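PDB 3DRF: oligopeptide-binding protein oppA from Lactococcus lactis, which binds oligopeptides in a voluminous cavity as the receptor of the OppABCDF ABC transporter, which takes up peptides and is essential for growth in milk. Local coordinates for residues F74-F79 / Y559-N563; Q298-L304 / S359-F365. The contacts are given in a common frame with arbitrary orientation. Residues are numbered along the deposited sequence.

Going from the N terminus, the chain first meets residues 74-79, the short strand 74-75 and the turn after it. Contact 1 closes here only when residues 559-563 arrive, after some 480 residues, just before helix 564-567. Contact 2 is nested inside that large loop. It closes a much shorter one, of about 55 residues, between strand 292-307 and the loop that follows strand 354-356. The two centres lie 19 Å apart, yet the contacts touch. Y559 OH reaches Q298 O at 2.7 Å, a probable hydrogen bond, and F79 CZ lies 3.8 Å from M300 SD. Contact 1 is near the surface; contact 2 is buried and packs loop 359-365 against strand 292-307 of the large mixed sheet.

Contact 1: residues F74-F79 / Y559-N563; sequences FTDSGF and YGAMN
M562 lies over one face of the F74 ring. Its CB is 3.6 Å from the ring centroid and only 2° off the normal, a CH-pi contact. M562 SD sits obliquely, 4.3 Å from the same centroid, which makes a Met-aromatic pair. Chi1 and chi2 of M562 are both m. This folds the sulfur back to the backbone of 74-75, where T75 N gives a weak hydrogen bond to M562 SD at 3.5 Å. M562 CE lies 3.6 Å from T75 OG1.

The segments run side by side in opposite directions, with F74 across from M562 and S77 across from G560. CA of S77 and CA of G560 are just 3.8 Å apart. G560 has phi/psi of 88/-6, and a CB there would clash with S77. Residues D76-F79 form a type I beta turn with F79 N bonded to D76 O at 3.1 Å. The turn follows strand 74-75, which pairs antiparallel with 81-82, so this is the tip of a small hairpin packed against a C-terminal loop. D76 OD1 is bonded to K80 N, and T75 OG1 donates to D76 O at 3.0 Å.

One water donates to T75 O and to G560 O, 2.7 Å from each, and fills the gap between them. At the end of the turn, the edge of the F79 ring points at the face of Y559. Their centroids are 5.1 Å apart and the planes are at 69°. F79 also touches M300, and Y559 OH bonds to Q298 O.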
loop_
_atom_site.group_PDB
_atom_site.type_symbol
_atom_site.label_atom_id
_atom_site.label_comp_id
_atom_site.label_asym_id
_atom_site.label_seq_id
_atom_site.Cartn_x
_atom_site.Cartn_y
_atom_site.Cartn_z
ATOM N N PHE A 74 -15.122 -2.075 12.310
ATOM C CA PHE A 74 -14.505 -3.270 12.855
ATOM C C PHE A 74 -14.735 -4.405 11.864
ATOM O O PHE A 74 -15.631 -4.351 11.068
ATOM C CB PHE A 74 -15.144 -3.638 14.213
ATOM C CG PHE A 74 -14.626 -2.826 15.429
ATOM C CD1 PHE A 74 -13.716 -1.827 15.282
ATOM C CD2 PHE A 74 -15.079 -3.123 16.707
ATOM C CE1 PHE A 74 -13.242 -1.117 16.397
ATOM C CE2 PHE A 74 -14.604 -2.392 17.824
ATOM C CZ PHE A 74 -13.727 -1.407 17.624
ATOM N N THR A 75 -13.877 -5.409 11.980
ATOM C CA THR A 75 -13.980 -6.638 11.176
ATOM C C THR A 75 -13.695 -7.851 12.019
ATOM O O THR A 75 -13.198 -7.743 13.091
ATOM C CB THR A 75 -12.991 -6.692 9.955
ATOM O OG1 THR A 75 -11.653 -6.910 10.433
ATOM C CG2 THR A 75 -13.033 -5.388 9.093
ATOM N N ASP A 76 -14.068 -8.991 11.480
ATOM C CA ASP A 76 -13.625 -10.293 12.035
ATOM C C ASP A 76 -12.244 -10.644 11.498
ATOM O O ASP A 76 -11.655 -9.854 10.829
ATOM C CB ASP A 76 -14.651 -11.402 11.777
ATOM C CG ASP A 76 -14.848 -11.730 10.290
ATOM O OD1 ASP A 76 -14.041 -11.404 9.482
ATOM O OD2 ASP A 76 -15.865 -12.341 10.034
ATOM N N SER A 77 -11.736 -11.833 11.838
ATOM C CA SER A 77 -10.394 -12.204 11.454
ATOM C C SER A 77 -10.250 -12.517 9.956
ATOM O O SER A 77 -9.171 -12.631 9.486
ATOM C CB SER A 77 -9.925 -13.440 12.248
ATOM O OG SER A 77 -10.768 -14.531 11.953
ATOM N N GLY A 78 -11.361 -12.645 9.257
ATOM C CA GLY A 78 -11.387 -12.760 7.786
ATOM C C GLY A 78 -11.640 -11.445 7.021
ATOM O O GLY A 78 -11.880 -11.411 5.848
ATOM N N PHE A 79 -11.585 -10.345 7.778
ATOM C CA PHE A 79 -11.678 -8.927 7.268
ATOM C C PHE A 79 -13.128 -8.555 6.872
ATOM O O PHE A 79 -13.358 -7.528 6.260
ATOM C CB PHE A 79 -10.657 -8.630 6.116
ATOM C CG PHE A 79 -9.240 -9.031 6.464
ATOM C CD1 PHE A 79 -8.599 -8.413 7.508
ATOM C CD2 PHE A 79 -8.617 -10.029 5.815
ATOM C CE1 PHE A 79 -7.289 -8.797 7.881
ATOM C CE2 PHE A 79 -7.307 -10.383 6.170
ATOM C CZ PHE A 79 -6.684 -9.772 7.213
ATOM N N TYR A 559 -5.109 -11.115 13.256
ATOM C CA TYR A 559 -6.065 -10.355 12.506
ATOM C C TYR A 559 -7.412 -10.468 13.198
ATOM O O TYR A 559 -7.687 -11.443 13.847
ATOM C CB TYR A 559 -6.101 -10.814 11.026
ATOM C CG TYR A 559 -4.822 -10.516 10.233
ATOM C CD1 TYR A 559 -4.416 -9.228 10.034
ATOM C CD2 TYR A 559 -4.025 -11.547 9.710
ATOM C CE1 TYR A 559 -3.250 -8.939 9.320
ATOM C CE2 TYR A 559 -2.871 -11.266 8.996
ATOM C CZ TYR A 559 -2.492 -9.948 8.814
ATOM O OH TYR A 559 -1.363 -9.588 8.111
ATOM N N GLY A 560 -8.198 -9.445 13.077
ATOM C CA GLY A 560 -9.432 -9.466 13.857
ATOM C C GLY A 560 -9.388 -8.895 15.308
ATOM O O GLY A 560 -10.393 -8.768 15.954
ATOM N N ALA A 561 -8.198 -8.535 15.782
ATOM C CA ALA A 561 -8.098 -7.844 17.062
ATOM C C ALA A 561 -8.424 -6.373 16.866
ATOM O O ALA A 561 -7.747 -5.698 16.163
ATOM C CB ALA A 561 -6.660 -8.015 17.607
ATOM N N MET A 562 -9.496 -5.931 17.486
ATOM C CA MET A 562 -10.009 -4.563 17.236
ATOM C C MET A 562 -9.677 -3.508 18.307
ATOM O O MET A 562 -9.908 -2.379 18.113
ATOM C CB MET A 562 -11.540 -4.581 17.032
ATOM C CG MET A 562 -12.003 -5.405 15.825
ATOM S SD MET A 562 -11.436 -4.582 14.291
ATOM C CE MET A 562 -10.300 -5.853 13.623
ATOM N N ASN A 563 -9.138 -3.940 19.428
ATOM C CA ASN A 563 -8.930 -3.056 20.586
ATOM C C ASN A 563 -7.556 -3.139 21.182
ATOM O O ASN A 563 -7.373 -2.875 22.334
ATOM C CB ASN A 563 -9.933 -3.401 21.654
ATOM C CG ASN A 563 -11.200 -2.707 21.465
ATOM O OD1 ASN A 563 -11.258 -1.508 21.498
ATOM N ND2 ASN A 563 -12.231 -3.457 21.255
HETATM O O HOH W 1 -13.082 -9.007 15.524
#

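Contact 2: residues Q298-L304 / S359-F365; sequences QAMYISL and SLIPPIF
Three waters carry the polar part of this contact, where direct hydrogen bonds between the segments are absent. Water 4 donates to A299 O at 2.6 Å and accepts from I364 N at 3.1 Å. Water 2 accepts from Q298 NE2 at 3.1 Å and donates to P363 O at 2.8 Å. Water 3 donates to Q298 OE1 at 3.2 Å and to I364 O at 2.9 Å. Q298, chi1 m and chi2 t, extends across I364 to reach the last two.

The segments run antiparallel, with Q298 facing I364 and I302 facing L360, CA atoms 6.1 and 6.6 Å apart. Residues 301-304 are extended. M300, at phi/psi -88/82, centres an inverse gamma turn. S359 OG accepts from I361 N at 3.2 Å, an ST turn, and F365 N bonds to P362 O at 3.1 Å.

M300 CG lies 3.8 Å from I364 CG2 and 3.7 Å from F365 CZ, and M300 SD makes an oblique Met-aromatic contact with the F365 ring. I302 CG1 and L304 CD1 meet L360 CD2 at 4.2 and 4.0 Å. P362 CB and I302 CD1 rest on carbonyl oxygens, Y301 O at 3.5 Å and S359 O at 3.7 Å. The CA-to-CB bond of Y301 points away from the loop, and Y301 OH bonds to the peptide backbone in the cavity of this closed Venus fly-trap receptor; the loop packs behind the strand.

Strand 292-307 pairs with 468-474 and 536-549 in the mixed sheet, while L360 and I361 pack on helix 516-533, so the start of the 359-365 loop is held between sheet and helix.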
loop_
_atom_site.group_PDB
_atom_site.type_symbol
_atom_site.label_atom_id
_atom_site.label_comp_id
_atom_site.label_asym_id
_atom_site.label_seq_id
_atom_site.Cartn_x
_atom_site.Cartn_y
_atom_site.Cartn_z
ATOM N N GLN A 298 1.165 -13.791 8.663
ATOM C CA GLN A 298 1.212 -13.679 7.188
ATOM C C GLN A 298 1.060 -12.234 6.796
ATOM O O GLN A 298 0.169 -11.591 7.218
ATOM C CB GLN A 298 0.085 -14.454 6.534
ATOM C CG GLN A 298 0.100 -15.942 6.787
ATOM C CD GLN A 298 -0.968 -16.649 5.950
ATOM O OE1 GLN A 298 -2.103 -16.480 6.180
ATOM N NE2 GLN A 298 -0.541 -17.346 4.940
ATOM N N ALA A 299 2.016 -11.721 6.058
ATOM C CA ALA A 299 1.995 -10.303 5.661
ATOM C C ALA A 299 0.948 -10.125 4.516
ATOM O O ALA A 299 0.881 -10.875 3.590
ATOM C CB ALA A 299 3.354 -9.817 5.262
ATOM N N MET A 300 0.176 -9.094 4.639
ATOM C CA MET A 300 -0.712 -8.770 3.535
ATOM C C MET A 300 0.140 -7.858 2.629
ATOM O O MET A 300 0.169 -6.670 2.799
ATOM C CB MET A 300 -1.933 -8.054 4.061
ATOM C CG MET A 300 -3.146 -8.377 3.222
ATOM S SD MET A 300 -4.571 -8.404 4.325
ATOM C CE MET A 300 -4.280 -6.848 4.952
ATOM N N TYR A 301 0.968 -8.520 1.812
ATOM C CA TYR A 301 2.153 -7.873 1.173
ATOM C C TYR A 301 2.484 -8.502 -0.160
ATOM O O TYR A 301 2.362 -9.681 -0.340
ATOM C CB TYR A 301 3.369 -8.048 2.123
ATOM C CG TYR A 301 4.747 -7.560 1.624
ATOM C CD1 TYR A 301 5.213 -6.319 1.945
ATOM C CD2 TYR A 301 5.559 -8.380 0.854
ATOM C CE1 TYR A 301 6.505 -5.923 1.541
ATOM C CE2 TYR A 301 6.787 -7.992 0.443
ATOM C CZ TYR A 301 7.245 -6.766 0.791
ATOM O OH TYR A 301 8.491 -6.363 0.408
ATOM N N ILE A 302 2.996 -7.648 -1.046
ATOM C CA ILE A 302 3.649 -8.105 -2.273
ATOM C C ILE A 302 4.743 -7.125 -2.584
ATOM O O ILE A 302 4.600 -5.909 -2.456
ATOM C CB ILE A 302 2.634 -8.203 -3.485
ATOM C CG1 ILE A 302 3.248 -8.785 -4.771
ATOM C CG2 ILE A 302 1.983 -6.840 -3.864
ATOM C CD1 ILE A 302 3.659 -10.190 -4.621
ATOM N N SER A 303 5.869 -7.675 -3.006
ATOM C CA SER A 303 6.897 -6.900 -3.731
ATOM C C SER A 303 6.944 -7.333 -5.208
ATOM O O SER A 303 6.668 -8.426 -5.513
ATOM C CB SER A 303 8.280 -6.939 -3.082
ATOM O OG SER A 303 8.775 -8.293 -3.087
ATOM N N LEU A 304 7.336 -6.394 -6.049
ATOM C CA LEU A 304 7.280 -6.576 -7.491
ATOM C C LEU A 304 8.207 -5.616 -8.184
ATOM O O LEU A 304 8.515 -4.590 -7.718
ATOM C CB LEU A 304 5.826 -6.454 -8.032
ATOM C CG LEU A 304 5.271 -5.031 -8.040
ATOM C CD1 LEU A 304 3.957 -5.087 -8.838
ATOM C CD2 LEU A 304 5.007 -4.468 -6.590
ATOM N N SER A 359 2.962 -15.103 -8.306
ATOM C CA SER A 359 1.896 -14.192 -8.800
ATOM C C SER A 359 1.756 -12.991 -7.861
ATOM O O SER A 359 2.434 -12.883 -6.914
ATOM C CB SER A 359 0.559 -14.938 -8.908
ATOM O OG SER A 359 -0.092 -14.895 -7.662
ATOM N N LEU A 360 0.851 -12.091 -8.225
ATOM C CA LEU A 360 0.596 -10.881 -7.447
ATOM C C LEU A 360 -0.397 -11.021 -6.284
ATOM O O LEU A 360 -0.541 -10.148 -5.518
ATOM C CB LEU A 360 0.124 -9.744 -8.384
ATOM C CG LEU A 360 1.133 -9.372 -9.517
ATOM C CD1 LEU A 360 0.471 -8.431 -10.554
ATOM C CD2 LEU A 360 2.390 -8.750 -8.886
ATOM N N ILE A 361 -1.012 -12.170 -6.174
ATOM C CA ILE A 361 -2.009 -12.404 -5.098
ATOM C C ILE A 361 -1.375 -13.226 -3.952
ATOM O O ILE A 361 -1.034 -14.361 -4.153
ATOM C CB ILE A 361 -3.262 -13.136 -5.626
ATOM C CG1 ILE A 361 -3.933 -12.364 -6.815
ATOM C CG2 ILE A 361 -4.246 -13.339 -4.467
ATOM C CD1 ILE A 361 -4.515 -10.959 -6.436
ATOM N N PRO A 362 -1.250 -12.669 -2.779
ATOM C CA PRO A 362 -0.470 -13.344 -1.740
ATOM C C PRO A 362 -1.257 -14.435 -0.973
ATOM O O PRO A 362 -2.422 -14.454 -1.024
ATOM C CB PRO A 362 -0.054 -12.204 -0.788
ATOM C CG PRO A 362 -1.142 -11.228 -0.901
ATOM C CD PRO A 362 -1.551 -11.274 -2.397
ATOM N N PRO A 363 -0.533 -15.272 -0.258
ATOM C CA PRO A 363 -1.119 -16.451 0.434
ATOM C C PRO A 363 -2.187 -16.138 1.449
ATOM O O PRO A 363 -3.038 -16.926 1.626
ATOM C CB PRO A 363 0.105 -17.084 1.159
ATOM C CG PRO A 363 1.298 -16.728 0.318
ATOM C CD PRO A 363 0.965 -15.331 -0.292
ATOM N N ILE A 364 -2.127 -14.987 2.089
ATOM C CA ILE A 364 -3.197 -14.613 3.025
ATOM C C ILE A 364 -4.608 -14.693 2.389
ATOM O O ILE A 364 -5.544 -15.012 3.031
ATOM C CB ILE A 364 -2.934 -13.230 3.677
ATOM C CG1 ILE A 364 -3.937 -13.007 4.838
ATOM C CG2 ILE A 364 -2.945 -12.093 2.630
ATOM C CD1 ILE A 364 -3.528 -11.994 5.760
ATOM N N PHE A 365 -4.699 -14.420 1.086
ATOM C CA PHE A 365 -5.941 -14.540 0.314
ATOM C C PHE A 365 -6.069 -15.947 -0.297
ATOM O O PHE A 365 -6.042 -16.150 -1.438
ATOM C CB PHE A 365 -6.027 -13.449 -0.768
ATOM C CG PHE A 365 -5.904 -12.042 -0.230
ATOM C CD1 PHE A 365 -6.714 -11.593 0.791
ATOM C CD2 PHE A 365 -5.012 -11.169 -0.791
ATOM C CE1 PHE A 365 -6.604 -10.350 1.287
ATOM C CE2 PHE A 365 -4.917 -9.835 -0.302
ATOM C CZ PHE A 365 -5.714 -9.449 0.743
HETATM O O HOH W 2 -2.906 -18.842 3.677
HETATM O O HOH W 3 -4.956 -17.058 4.931
HETATM O O HOH W 4 0.359 -13.259 2.698
#